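Local coordinates for putative alpha/beta hydrolase (Desulfitobacterium hafniense, PDB 4RPC), which is of unproven function but, as a putative alpha/beta hydrolase, probably cleaves a substrate with a serine nucleophile, at residues A[70-74]-A[100-105]; A[128-134]-A[186-191]; A[206-212]-A[233-239]. Residues are numbered along the deposited sequence.

Contact 1 of 3, residues A[70-74]-A[100-105]; sequences VEETA and SVAVEM
Two right-handed helical segments, 70-74 and 100-105, cross with their axes 8.8 Å apart at -67°, an approach made possible by the small A74. A74 CA lies 5.5 Å from M105 CA (M105 is selenomethionine). The methyl of A74 is the central bump: its CB drops into a hollow bounded by E104 CG at 3.3 Å, M105 CG at 3.7 Å and V101 O at 4.2 Å. One turn earlier, V70 (chi1 t) is the second bump, its CG1 seated against S100 O (3.5 Å), V101 N (3.8 Å) and E104 CB (3.8 Å). T73 flanks the pair, CG2 to V101 CG2 at 4.0 Å. In the alpha/beta-hydrolase fold, helix 97-108 follows the probable nucleophile elbow around S96, and helix 70-83 packs against it; V101 also touches L77. E104 (chi1 t, chi2 p) lays its aliphatic chain over A74 and leads its carboxylate out to E71 (chi1 m, chi2 p), with E71 CG 3.5 Å from E104 OE2. The like charges come close, E71 OE2 to E104 OE1 4.4 Å, but E71 has a salt bridge to K197 and E104 a hydrogen bond to Y192.

Contact 2 of 3, residues A[128-134]-A[186-191]; sequences EMTEQYA and LLAAYR
A134 and T130, one turn apart on helix 130-145, form the apolar centre against L186, L187 and Y190. A134 CB lies 3.6 Å from L187 CD2, 3.8 Å from L186 CB and 4.2 Å from Y190 CD2; T130 (chi1 m) sets CG2 3.3 Å from L187 O and 3.6 Å from Y190 CB. These short side chains bring the axes of the helical segments 130-134 and 186-191 within 8.8 Å, at 129° to each other. The CA register pairs T130 with Y190 (5.4 Å) and A134 with L186 (5.2 Å). L187 (chi1 m, chi2 t) turns its end inward, and L186, also m,t, brings CD1 to 3.6 Å from A134 O.

Both helices belong to the largely helical region that follows strand 112-119 and precedes strand 204-210, the usual place for the cap of an alpha/beta hydrolase. L186 also touches A30 and lies near the probable catalytic serine turn, while the Y133 side chain is about 4 Å from a bound tetraethylene glycol, probably from the crystallisation liquor.

Farther out, Y133 and Y190 (both chi1 m) make a T-shaped stack, the edge of Y133 toward the face of Y190, with centroids 5.8 Å apart and planes at 75°. Y133 CB adds a CH-pi contact, 4.1 Å from the Y190 ring centroid. At the polar rim, R191 (chi1 t) lays one guanidinium face over T130 CB, 3.9 Å from NH1, with E128 OE2 4.4 Å from R191 NH1, beyond a salt bridge. The E131 carboxylate, hydrogen-bonded to N135, brings OE1 to 3.4 Å from L187 CD2.

Contact 3 of 3, residues A[206-212]-A[233-239]; sequences SVLIGGN and IYEFPNR
S206 lies in the extended strand 204-210; its segment 206-210 runs parallel to 233-236, axes 4.8 Å apart, 16° between directions. S206 CB meets the edge of the Y234 ring, 3.6 Å from CE2, and one water joins the two hydroxyls, 2.8 Å from S206 OG and 2.7 Å from Y234 OH. V207, in register with I233 (CA-CA 5.0 Å), accepts a hydrogen bond at its O from Y234 N, 2.8 Å. L208 pairs with Y234 (CA-CA 4.8 Å) and shares a face with it and F236 (both rings chi1 m): L208 CB is 3.9 Å from F236 CE2, and L208 CD2 is 4.1 Å from Y234 CD2. Helix 249-259 covers L208 and Y234 on this face.

I209, bridged to E235 on the opposite face, donates from N to Y234 O (2.9 Å) and accepts at O from F236 N (2.8 Å); its CD1 packs on I233 CG2 at 3.9 Å. Strand 204-210, helix 220-226 and strand 232-236 form a beta-alpha-beta crossover, which places 232-236 at the edge of the alpha/beta-hydrolase sheet.

G210 pairs with F236 (CA-CA 4.9 Å); a CB here would clash with R239 O, so the glycine lets the returning loop come close. G210 N is hydrogen-bonded to E213, the probable acid of a Ser-His-Glu triad. G211 then turns out of the strand (phi/psi -60/-23), its N donating to F236 O at 2.7 Å. Last, N212 N donates to R239 O (2.8 Å), which follows the left-handed N238 (phi/psi 50/36), tying the post-strand loops together just before E213 and H241, the probable triad histidine.

In the fold
The contacts come in series along the chain, all in the alpha/beta-hydrolase fold. Contact 1 joins helices 70-83 and 97-108, which lie on either side of strand 88-95 in sequence; contact 2 pairs helices 130-145 and 179-191, after strand 112-119; contact 3 holds the last two sheet strands, 204-210 and 232-236. Contacts 1 and 2 have centres 16 Å apart and touch, V70 CG2 packing 3.8 Å from A188 O. Contact 3 lies farther off, its centre 23 Å from contact 1, across the chain's centre, and 25 Å from contact 2. The probable triad draws on the regions of contacts 1 and 3: S96 precedes helix 97-108, while E213 and H241 follow the strands of contact 3.

Contact 1 of 3, residues A[70-74]-A[100-105]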
loop_
_atom_site.group_PDB
_atom_site.type_symbol
_atom_site.label_atom_id
_atom_site.label_comp_id
_atom_site.label_asym_id
_atom_site.label_seq_id
_atom_site.Cartn_x
_atom_site.Cartn_y
_atom_site.Cartn_z
ATOM N N VAL A 70 -10.406 3.775 -5.309
ATOM C CA VAL A 70 -10.035 3.275 -4.035
ATOM C C VAL A 70 -11.282 2.851 -3.348
ATOM O O VAL A 70 -11.280 1.793 -2.739
ATOM C CB VAL A 70 -9.280 4.336 -3.191
ATOM C CG1 VAL A 70 -9.097 3.859 -1.763
ATOM C CG2 VAL A 70 -7.970 4.718 -3.822
ATOM N N GLU A 71 -12.350 3.660 -3.386
ATOM C CA GLU A 71 -13.633 3.303 -2.710
ATOM C C GLU A 71 -14.232 1.946 -3.191
ATOM O O GLU A 71 -14.748 1.128 -2.397
ATOM C CB GLU A 71 -14.712 4.404 -2.896
ATOM C CG GLU A 71 -14.409 5.742 -2.196
ATOM C CD GLU A 71 -13.447 6.659 -2.964
ATOM O OE1 GLU A 71 -12.911 6.291 -4.040
ATOM O OE2 GLU A 71 -13.199 7.778 -2.473
ATOM N N GLU A 72 -14.253 1.747 -4.499
ATOM C CA GLU A 72 -14.840 0.520 -5.009
ATOM C C GLU A 72 -13.939 -0.707 -4.685
ATOM O O GLU A 72 -14.421 -1.752 -4.258
ATOM C CB GLU A 72 -15.128 0.668 -6.474
ATOM C CG GLU A 72 -16.099 -0.386 -6.980
ATOM C CD GLU A 72 -16.706 0.002 -8.330
ATOM O OE1 GLU A 72 -17.233 1.150 -8.434
ATOM O OE2 GLU A 72 -16.633 -0.838 -9.261
ATOM N N THR A 73 -12.641 -0.541 -4.770
ATOM C CA THR A 73 -11.707 -1.605 -4.397
ATOM C C THR A 73 -11.850 -1.963 -2.901
ATOM O O THR A 73 -12.021 -3.150 -2.518
ATOM C CB THR A 73 -10.288 -1.168 -4.813
ATOM O OG1 THR A 73 -10.215 -1.220 -6.235
ATOM C CG2 THR A 73 -9.207 -2.040 -4.205
ATOM N N ALA A 74 -11.918 -0.945 -2.048
ATOM C CA ALA A 74 -12.131 -1.158 -0.605
ATOM C C ALA A 74 -13.460 -1.878 -0.365
ATOM O O ALA A 74 -13.490 -2.896 0.337
ATOM C CB ALA A 74 -12.068 0.157 0.162
ATOM N N SER A 100 -3.926 3.651 0.800
ATOM C CA SER A 100 -5.171 4.389 0.610
ATOM C C SER A 100 -6.318 3.427 0.702
ATOM O O SER A 100 -7.316 3.751 1.297
ATOM C CB SER A 100 -5.228 5.100 -0.755
ATOM O OG SER A 100 -4.222 6.027 -0.816
ATOM N N VAL A 101 -6.169 2.253 0.139
ATOM C CA VAL A 101 -7.194 1.198 0.279
ATOM C C VAL A 101 -7.371 0.808 1.791
ATOM O O VAL A 101 -8.490 0.616 2.278
ATOM C CB VAL A 101 -6.848 -0.017 -0.542
ATOM C CG1 VAL A 101 -7.861 -1.150 -0.301
ATOM C CG2 VAL A 101 -6.798 0.333 -2.018
ATOM N N ALA A 102 -6.273 0.714 2.523
ATOM C CA ALA A 102 -6.346 0.371 3.952
ATOM C C ALA A 102 -7.150 1.437 4.715
ATOM O O ALA A 102 -8.038 1.107 5.463
ATOM C CB ALA A 102 -4.958 0.275 4.534
ATOM N N VAL A 103 -6.843 2.723 4.481
ATOM C CA VAL A 103 -7.512 3.797 5.173
ATOM C C VAL A 103 -8.975 3.764 4.847
ATOM O O VAL A 103 -9.829 3.848 5.712
ATOM C CB VAL A 103 -6.892 5.162 4.820
ATOM C CG1 VAL A 103 -7.695 6.308 5.425
ATOM C CG2 VAL A 103 -5.485 5.228 5.345
ATOM N N GLU A 104 -9.276 3.627 3.571
ATOM C CA GLU A 104 -10.678 3.555 3.144
ATOM C C GLU A 104 -11.422 2.410 3.805
ATOM O O GLU A 104 -12.635 2.516 4.121
ATOM C CB GLU A 104 -10.758 3.406 1.638
ATOM C CG GLU A 104 -12.136 3.317 1.054
ATOM C CD GLU A 104 -12.900 4.589 1.143
ATOM O OE1 GLU A 104 -12.294 5.672 1.327
ATOM O OE2 GLU A 104 -14.133 4.493 1.045
HETATM N N MSE A 105 -10.758 1.289 3.959
HETATM C CA MSE A 105 -11.392 0.193 4.716
HETATM C C MSE A 105 -11.668 0.559 6.161
HETATM O O MSE A 105 -12.683 0.182 6.692
HETATM C CB MSE A 105 -10.558 -1.071 4.608
HETATM C CG MSE A 105 -10.925 -1.644 3.227
HETATM SE SE MSE A 105 -9.800 -3.207 3.057
HETATM C CE MSE A 105 -11.122 -4.293 4.068
#

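Contact 2 of 3, residues A[128-134]-A[186-191]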
loop_
_atom_site.group_PDB
_atom_site.type_symbol
_atom_site.label_atom_id
_atom_site.label_comp_id
_atom_site.label_asym_id
_atom_site.label_seq_id
_atom_site.Cartn_x
_atom_site.Cartn_y
_atom_site.Cartn_z
ATOM N N GLU A 128 -8.111 17.335 -11.565
ATOM C CA GLU A 128 -7.838 17.181 -13.000
ATOM C C GLU A 128 -6.356 17.007 -13.384
ATOM O O GLU A 128 -6.115 16.640 -14.512
ATOM C CB GLU A 128 -8.493 18.288 -13.834
ATOM C CG GLU A 128 -10.020 18.177 -13.925
ATOM C CD GLU A 128 -10.502 16.990 -14.768
ATOM O OE1 GLU A 128 -10.115 16.850 -15.957
ATOM O OE2 GLU A 128 -11.298 16.195 -14.237
HETATM N N MSE A 129 -5.382 17.199 -12.469
HETATM C CA MSE A 129 -3.982 16.805 -12.735
HETATM C C MSE A 129 -3.757 15.280 -12.652
HETATM O O MSE A 129 -2.671 14.755 -13.010
HETATM C CB MSE A 129 -2.978 17.374 -11.720
HETATM C CG MSE A 129 -2.857 18.858 -11.410
HETATM SE SE MSE A 129 -2.218 19.943 -12.945
HETATM C CE MSE A 129 -0.943 18.582 -13.514
ATOM N N THR A 130 -4.735 14.544 -12.131
ATOM C CA THR A 130 -4.628 13.085 -11.933
ATOM C C THR A 130 -4.133 12.387 -13.196
ATOM O O THR A 130 -3.234 11.563 -13.122
ATOM C CB THR A 130 -5.961 12.471 -11.552
ATOM O OG1 THR A 130 -6.405 12.992 -10.322
ATOM C CG2 THR A 130 -5.859 10.988 -11.383
ATOM N N GLU A 131 -4.696 12.726 -14.345
ATOM C CA GLU A 131 -4.351 12.076 -15.651
ATOM C C GLU A 131 -2.880 12.251 -16.011
ATOM O O GLU A 131 -2.180 11.311 -16.408
ATOM C CB GLU A 131 -5.258 12.601 -16.813
ATOM C CG GLU A 131 -5.038 11.937 -18.213
ATOM C CD GLU A 131 -5.436 10.434 -18.272
ATOM O OE1 GLU A 131 -6.457 10.047 -17.620
ATOM O OE2 GLU A 131 -4.760 9.618 -18.985
ATOM N N GLN A 132 -2.392 13.453 -15.868
ATOM C CA GLN A 132 -1.059 13.712 -16.320
ATOM C C GLN A 132 0.026 13.091 -15.421
ATOM O O GLN A 132 1.009 12.531 -15.935
ATOM C CB GLN A 132 -0.879 15.185 -16.494
ATOM C CG GLN A 132 -1.543 15.734 -17.752
ATOM C CD GLN A 132 -1.324 17.226 -17.802
ATOM O OE1 GLN A 132 -0.330 17.683 -18.363
ATOM N NE2 GLN A 132 -2.176 17.987 -17.098
ATOM N N TYR A 133 -0.209 13.101 -14.117
ATOM C CA TYR A 133 0.656 12.398 -13.185
ATOM C C TYR A 133 0.556 10.930 -13.345
ATOM O O TYR A 133 1.565 10.301 -13.305
ATOM C CB TYR A 133 0.288 12.693 -11.751
ATOM C CG TYR A 133 0.907 13.919 -11.244
ATOM C CD1 TYR A 133 0.707 15.141 -11.886
ATOM C CD2 TYR A 133 1.709 13.883 -10.103
ATOM C CE1 TYR A 133 1.293 16.277 -11.412
ATOM C CE2 TYR A 133 2.293 15.012 -9.621
ATOM C CZ TYR A 133 2.071 16.213 -10.261
ATOM O OH TYR A 133 2.667 17.375 -9.772
ATOM N N ALA A 134 -0.644 10.367 -13.473
ATOM C CA ALA A 134 -0.732 8.900 -13.684
ATOM C C ALA A 134 0.059 8.388 -14.900
ATOM O O ALA A 134 0.705 7.332 -14.825
ATOM C CB ALA A 134 -2.149 8.419 -13.744
ATOM N N LEU A 186 -3.146 3.787 -10.931
ATOM C CA LEU A 186 -2.568 5.109 -10.642
ATOM C C LEU A 186 -3.574 6.264 -10.716
ATOM O O LEU A 186 -3.465 7.239 -9.929
ATOM C CB LEU A 186 -1.410 5.400 -11.561
ATOM C CG LEU A 186 -0.195 4.527 -11.248
ATOM C CD1 LEU A 186 0.757 4.606 -12.422
ATOM C CD2 LEU A 186 0.520 4.864 -9.935
ATOM N N LEU A 187 -4.524 6.160 -11.630
ATOM C CA LEU A 187 -5.561 7.167 -11.677
ATOM C C LEU A 187 -6.339 7.134 -10.353
ATOM O O LEU A 187 -6.603 8.190 -9.753
ATOM C CB LEU A 187 -6.485 7.002 -12.884
ATOM C CG LEU A 187 -5.868 7.171 -14.269
ATOM C CD1 LEU A 187 -6.717 6.524 -15.325
ATOM C CD2 LEU A 187 -5.661 8.660 -14.606
ATOM N N ALA A 188 -6.652 5.915 -9.901
ATOM C CA ALA A 188 -7.366 5.697 -8.636
ATOM C C ALA A 188 -6.541 6.242 -7.523
ATOM O O ALA A 188 -7.050 6.988 -6.719
ATOM C CB ALA A 188 -7.720 4.229 -8.380
ATOM N N ALA A 189 -5.275 5.868 -7.462
ATOM C CA ALA A 189 -4.377 6.407 -6.438
ATOM C C ALA A 189 -4.380 7.937 -6.369
ATOM O O ALA A 189 -4.643 8.499 -5.320
ATOM C CB ALA A 189 -2.990 5.908 -6.651
ATOM N N TYR A 190 -4.150 8.605 -7.502
ATOM C CA TYR A 190 -4.055 10.039 -7.555
ATOM C C TYR A 190 -5.380 10.779 -7.387
ATOM O O TYR A 190 -5.367 11.881 -6.969
ATOM C CB TYR A 190 -3.374 10.481 -8.872
ATOM C CG TYR A 190 -1.899 10.254 -8.832
ATOM C CD1 TYR A 190 -1.140 10.712 -7.762
ATOM C CD2 TYR A 190 -1.260 9.602 -9.846
ATOM C CE1 TYR A 190 0.232 10.500 -7.709
ATOM C CE2 TYR A 190 0.099 9.358 -9.806
ATOM C CZ TYR A 190 0.843 9.807 -8.745
ATOM O OH TYR A 190 2.186 9.626 -8.722
ATOM N N ARG A 191 -6.507 10.170 -7.720
ATOM C CA ARG A 191 -7.827 10.756 -7.527
ATOM C C ARG A 191 -8.282 10.769 -6.072
ATOM O O ARG A 191 -8.980 11.681 -5.664
ATOM C CB ARG A 191 -8.871 9.965 -8.322
ATOM C CG ARG A 191 -10.194 10.652 -8.486
ATOM C CD ARG A 191 -10.276 11.493 -9.732
ATOM N NE ARG A 191 -9.936 10.723 -10.931
ATOM C CZ ARG A 191 -9.686 11.268 -12.128
ATOM N NH1 ARG A 191 -9.752 12.600 -12.288
ATOM N NH2 ARG A 191 -9.342 10.457 -13.172
#

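Contact 3 of 3, residues A[206-212]-A[233-239]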
loop_
_atom_site.group_PDB
_atom_site.type_symbol
_atom_site.label_atom_id
_atom_site.label_comp_id
_atom_site.label_asym_id
_atom_site.label_seq_id
_atom_site.Cartn_x
_atom_site.Cartn_y
_atom_site.Cartn_z
ATOM N N SER A 206 -0.247 3.666 12.521
ATOM C CA SER A 206 1.185 3.753 12.503
ATOM C C SER A 206 1.619 4.054 11.054
ATOM O O SER A 206 1.197 3.366 10.096
ATOM C CB SER A 206 1.750 2.435 12.990
ATOM O OG SER A 206 1.043 2.013 14.174
ATOM N N VAL A 207 2.477 5.059 10.902
ATOM C CA VAL A 207 3.053 5.455 9.625
ATOM C C VAL A 207 4.546 5.080 9.507
ATOM O O VAL A 207 5.393 5.508 10.341
ATOM C CB VAL A 207 2.948 6.974 9.496
ATOM C CG1 VAL A 207 3.115 7.422 8.035
ATOM C CG2 VAL A 207 1.616 7.449 10.026
ATOM N N LEU A 208 4.881 4.303 8.483
ATOM C CA LEU A 208 6.268 4.025 8.157
ATOM C C LEU A 208 6.738 5.054 7.112
ATOM O O LEU A 208 6.091 5.288 6.082
ATOM C CB LEU A 208 6.475 2.603 7.669
ATOM C CG LEU A 208 5.578 1.512 8.219
ATOM C CD1 LEU A 208 6.305 0.180 8.254
ATOM C CD2 LEU A 208 4.910 1.760 9.544
ATOM N N ILE A 209 7.864 5.684 7.421
ATOM C CA ILE A 209 8.449 6.733 6.608
ATOM C C ILE A 209 9.933 6.398 6.357
ATOM O O ILE A 209 10.666 6.124 7.292
ATOM C CB ILE A 209 8.362 8.098 7.350
ATOM C CG1 ILE A 209 6.897 8.491 7.636
ATOM C CG2 ILE A 209 9.075 9.180 6.538
ATOM C CD1 ILE A 209 6.717 9.693 8.533
ATOM N N GLY A 210 10.336 6.395 5.090
ATOM C CA GLY A 210 11.734 6.323 4.711
ATOM C C GLY A 210 12.354 7.701 4.839
ATOM O O GLY A 210 11.843 8.671 4.276
ATOM N N GLY A 211 13.472 7.785 5.547
ATOM C CA GLY A 211 14.162 9.053 5.746
ATOM C C GLY A 211 14.636 9.781 4.500
ATOM O O GLY A 211 14.890 10.951 4.540
ATOM N N ASN A 212 14.824 9.091 3.399
ATOM C CA ASN A 212 15.198 9.778 2.155
ATOM C C ASN A 212 14.032 10.327 1.369
ATOM O O ASN A 212 14.248 11.085 0.420
ATOM C CB ASN A 212 16.012 8.854 1.253
ATOM C CG ASN A 212 17.377 8.577 1.809
ATOM O OD1 ASN A 212 17.810 9.244 2.762
ATOM N ND2 ASN A 212 18.075 7.613 1.215
ATOM N N ILE A 233 4.748 7.000 14.724
ATOM C CA ILE A 233 5.605 7.158 13.536
ATOM C C ILE A 233 6.852 6.307 13.627
ATOM O O ILE A 233 7.578 6.368 14.600
ATOM C CB ILE A 233 6.143 8.604 13.330
ATOM C CG1 ILE A 233 5.032 9.615 12.976
ATOM C CG2 ILE A 233 7.206 8.596 12.214
ATOM C CD1 ILE A 233 4.076 9.906 14.097
ATOM N N TYR A 234 7.136 5.592 12.547
ATOM C CA TYR A 234 8.314 4.737 12.458
ATOM C C TYR A 234 9.182 5.243 11.309
ATOM O O TYR A 234 8.773 5.177 10.173
ATOM C CB TYR A 234 7.879 3.290 12.270
ATOM C CG TYR A 234 7.073 2.796 13.443
ATOM C CD1 TYR A 234 7.720 2.333 14.603
ATOM C CD2 TYR A 234 5.666 2.829 13.443
ATOM C CE1 TYR A 234 6.994 1.864 15.675
ATOM C CE2 TYR A 234 4.954 2.378 14.520
ATOM C CZ TYR A 234 5.635 1.900 15.627
ATOM O OH TYR A 234 4.944 1.452 16.700
ATOM N N GLU A 235 10.372 5.756 11.644
ATOM C CA GLU A 235 11.288 6.388 10.703
ATOM C C GLU A 235 12.333 5.330 10.326
ATOM O O GLU A 235 12.838 4.662 11.196
ATOM C CB GLU A 235 11.967 7.589 11.371
ATOM C CG GLU A 235 11.124 8.304 12.440
ATOM C CD GLU A 235 11.235 9.844 12.455
ATOM O OE1 GLU A 235 12.349 10.410 12.674
ATOM O OE2 GLU A 235 10.170 10.484 12.257
ATOM N N PHE A 236 12.654 5.163 9.044
ATOM C CA PHE A 236 13.728 4.239 8.648
ATOM C C PHE A 236 14.751 5.056 7.901
ATOM O O PHE A 236 14.419 5.650 6.852
ATOM C CB PHE A 236 13.162 3.104 7.790
ATOM C CG PHE A 236 12.195 2.235 8.524
ATOM C CD1 PHE A 236 12.646 1.163 9.271
ATOM C CD2 PHE A 236 10.835 2.501 8.494
ATOM C CE1 PHE A 236 11.753 0.338 9.976
ATOM C CE2 PHE A 236 9.928 1.684 9.185
ATOM C CZ PHE A 236 10.392 0.608 9.932
ATOM N N PRO A 237 15.976 5.174 8.460
ATOM C CA PRO A 237 16.930 6.138 7.909
ATOM C C PRO A 237 17.521 5.616 6.618
ATOM O O PRO A 237 17.588 4.382 6.421
ATOM C CB PRO A 237 18.028 6.217 8.979
ATOM C CG PRO A 237 17.963 4.896 9.710
ATOM C CD PRO A 237 16.573 4.325 9.509
ATOM N N ASN A 238 17.935 6.550 5.761
ATOM C CA ASN A 238 18.511 6.269 4.450
ATOM C C ASN A 238 17.684 5.319 3.650
ATOM O O ASN A 238 18.254 4.500 2.913
ATOM C CB ASN A 238 19.897 5.671 4.550
ATOM C CG ASN A 238 20.830 6.582 5.183
ATOM O OD1 ASN A 238 20.919 7.715 4.756
ATOM N ND2 ASN A 238 21.504 6.141 6.246
ATOM N N ARG A 239 16.363 5.436 3.784
ATOM C CA ARG A 239 15.456 4.575 3.032
ATOM C C ARG A 239 14.484 5.441 2.206
ATOM O O ARG A 239 14.011 6.480 2.662
ATOM C CB ARG A 239 14.721 3.588 3.952
ATOM C CG ARG A 239 15.613 2.581 4.711
ATOM C CD ARG A 239 16.330 1.665 3.726
ATOM N NE ARG A 239 17.183 0.685 4.392
ATOM C CZ ARG A 239 18.471 0.861 4.655
ATOM N NH1 ARG A 239 19.122 1.970 4.290
ATOM N NH2 ARG A 239 19.135 -0.102 5.266
HETATM O O HOH W 1 2.260 1.543 16.701
#